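Local coordinates for coelenterazine-binding protein with bound coelenterazine (Renilla muelleri, PDB 2HQ8), which binds the luciferin coelenterazine and makes it available for reaction with luciferase and oxygen only when calcium is bound, at residues A[23-28]-A[36-41]. Numbering follows the deposited sequence.
Sequences VDVTGD and YELIAV. With CA (calcium ion), chain D.
V23 and V25 lie across from Y36 and L38 where the calcium-binding loop of the first EF-hand packs against its own second helix, with CA atoms 7.4 Å apart for V23–Y36 and 6.9 Å for V25–L38. Helix 6-23 ends at V23, and D24 centres an inverse gamma turn in which V25 N bonds to V23 O. The two segments meet through apolar groups. V25 turns its CB toward helix 33-46; with CG1 anti to the carbonyl carbon (chi1 -72°), CG2 reaches both L38 and I39, 3.7 Å from L38 CB, while CG1 rests beside I39 CG1 at 3.8 Å. V23 CG1 reaches the Y36 ring obliquely, nearest CE1, and Y36 itself also packs on V64 of helix 51-67. Within the loop, calcium is bound by D24 OD1, T26 OG1 and D28 OD1, a water, the F30 carbonyl and both carboxylate oxygens of D35. D24 OD1 also accepts a weak, bent bond from G27 N (129°); separately, D28 OD2 accepts a hydrogen bond from the metal-bound water. T26 joins metal site and apolar contact: OG1, between backbone N and carbonyl carbon (chi1 70°), binds calcium at 2.4 Å, while CG2 lies 4.1 Å from L38 CD2.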
loop_
_atom_site.group_PDB
_atom_site.type_symbol
_atom_site.label_atom_id
_atom_site.label_comp_id
_atom_site.label_asym_id
_atom_site.label_seq_id
_atom_site.Cartn_x
_atom_site.Cartn_y
_atom_site.Cartn_z
ATOM N N VAL A 23 -4.226 4.746 -3.965
ATOM C CA VAL A 23 -2.994 5.545 -4.172
ATOM C C VAL A 23 -3.366 6.895 -4.779
ATOM O O VAL A 23 -2.779 7.910 -4.427
ATOM C CB VAL A 23 -1.897 4.805 -4.993
ATOM C CG1 VAL A 23 -0.705 5.739 -5.342
ATOM C CG2 VAL A 23 -1.391 3.549 -4.208
ATOM N N ASP A 24 -4.380 6.909 -5.636
ATOM C CA ASP A 24 -4.849 8.200 -6.198
ATOM C C ASP A 24 -5.607 9.046 -5.161
ATOM O O ASP A 24 -6.837 9.227 -5.256
ATOM C CB ASP A 24 -5.719 8.001 -7.438
ATOM C CG ASP A 24 -6.224 9.334 -8.018
ATOM O OD1 ASP A 24 -5.640 10.391 -7.718
ATOM O OD2 ASP A 24 -7.201 9.297 -8.772
ATOM N N VAL A 25 -4.858 9.603 -4.215
ATOM C CA VAL A 25 -5.436 10.472 -3.190
ATOM C C VAL A 25 -5.803 11.836 -3.729
ATOM O O VAL A 25 -6.685 12.500 -3.161
ATOM C CB VAL A 25 -4.555 10.596 -1.938
ATOM C CG1 VAL A 25 -4.622 9.261 -1.147
ATOM C CG2 VAL A 25 -3.088 10.991 -2.299
ATOM N N THR A 26 -5.148 12.272 -4.815
ATOM C CA THR A 26 -5.530 13.570 -5.398
ATOM C C THR A 26 -6.868 13.550 -6.125
ATOM O O THR A 26 -7.429 14.621 -6.387
ATOM C CB THR A 26 -4.460 14.217 -6.298
ATOM O OG1 THR A 26 -4.333 13.474 -7.516
ATOM C CG2 THR A 26 -3.139 14.367 -5.572
ATOM N N GLY A 27 -7.354 12.355 -6.476
ATOM C CA GLY A 27 -8.682 12.146 -7.079
ATOM C C GLY A 27 -8.864 12.609 -8.527
ATOM O O GLY A 27 -10.012 12.798 -8.986
ATOM N N ASP A 28 -7.747 12.769 -9.249
ATOM C CA ASP A 28 -7.730 13.143 -10.680
ATOM C C ASP A 28 -7.784 11.953 -11.650
ATOM O O ASP A 28 -7.835 12.146 -12.885
ATOM C CB ASP A 28 -6.504 14.050 -10.961
ATOM C CG ASP A 28 -5.167 13.303 -10.833
ATOM O OD1 ASP A 28 -5.131 12.225 -10.173
ATOM O OD2 ASP A 28 -4.156 13.778 -11.403
ATOM N N TYR A 36 1.820 10.413 -3.838
ATOM C CA TYR A 36 2.779 10.030 -2.794
ATOM C C TYR A 36 3.025 11.140 -1.807
ATOM O O TYR A 36 3.034 10.900 -0.603
ATOM C CB TYR A 36 4.088 9.478 -3.406
ATOM C CG TYR A 36 3.855 8.095 -3.941
ATOM C CD1 TYR A 36 3.169 7.897 -5.145
ATOM C CD2 TYR A 36 4.264 6.965 -3.229
ATOM C CE1 TYR A 36 2.902 6.648 -5.629
ATOM C CE2 TYR A 36 4.020 5.683 -3.731
ATOM C CZ TYR A 36 3.333 5.546 -4.936
ATOM O OH TYR A 36 3.052 4.305 -5.433
ATOM N N GLU A 37 3.189 12.365 -2.300
ATOM C CA GLU A 37 3.414 13.503 -1.392
ATOM C C GLU A 37 2.219 13.741 -0.477
ATOM O O GLU A 37 2.366 13.902 0.749
ATOM C CB GLU A 37 3.725 14.765 -2.178
ATOM C CG GLU A 37 4.165 15.884 -1.230
ATOM C CD GLU A 37 4.311 17.224 -1.917
ATOM O OE1 GLU A 37 3.670 17.436 -2.983
ATOM O OE2 GLU A 37 5.033 18.069 -1.351
ATOM N N LEU A 38 1.030 13.680 -1.044
ATOM C CA LEU A 38 -0.176 13.903 -0.250
ATOM C C LEU A 38 -0.414 12.824 0.817
ATOM O O LEU A 38 -0.887 13.137 1.909
ATOM C CB LEU A 38 -1.399 14.024 -1.140
ATOM C CG LEU A 38 -2.726 14.370 -0.453
ATOM C CD1 LEU A 38 -2.585 15.586 0.465
ATOM C CD2 LEU A 38 -3.819 14.514 -1.516
ATOM N N ILE A 39 -0.089 11.584 0.492
ATOM C CA ILE A 39 -0.247 10.469 1.445
ATOM C C ILE A 39 0.669 10.763 2.638
ATOM O O ILE A 39 0.254 10.584 3.786
ATOM C CB ILE A 39 0.088 9.103 0.778
ATOM C CG1 ILE A 39 -0.948 8.720 -0.287
ATOM C CG2 ILE A 39 0.235 7.983 1.830
ATOM C CD1 ILE A 39 -0.492 7.475 -1.125
ATOM N N ALA A 40 1.894 11.222 2.363
ATOM C CA ALA A 40 2.884 11.535 3.422
ATOM C C ALA A 40 2.411 12.714 4.289
ATOM O O ALA A 40 2.548 12.701 5.542
ATOM C CB ALA A 40 4.270 11.819 2.801
ATOM N N VAL A 41 1.844 13.720 3.618
ATOM C CA VAL A 41 1.299 14.888 4.290
ATOM C C VAL A 41 0.117 14.492 5.179
ATOM O O VAL A 41 0.026 14.915 6.325
ATOM C CB VAL A 41 0.947 16.009 3.276
ATOM C CG1 VAL A 41 0.149 17.146 3.965
ATOM C CG2 VAL A 41 2.239 16.569 2.696
HETATM CA CA CA D . -3.630 11.369 -8.469
HETATM O O HOH W 1 -2.151 12.590 -9.887
#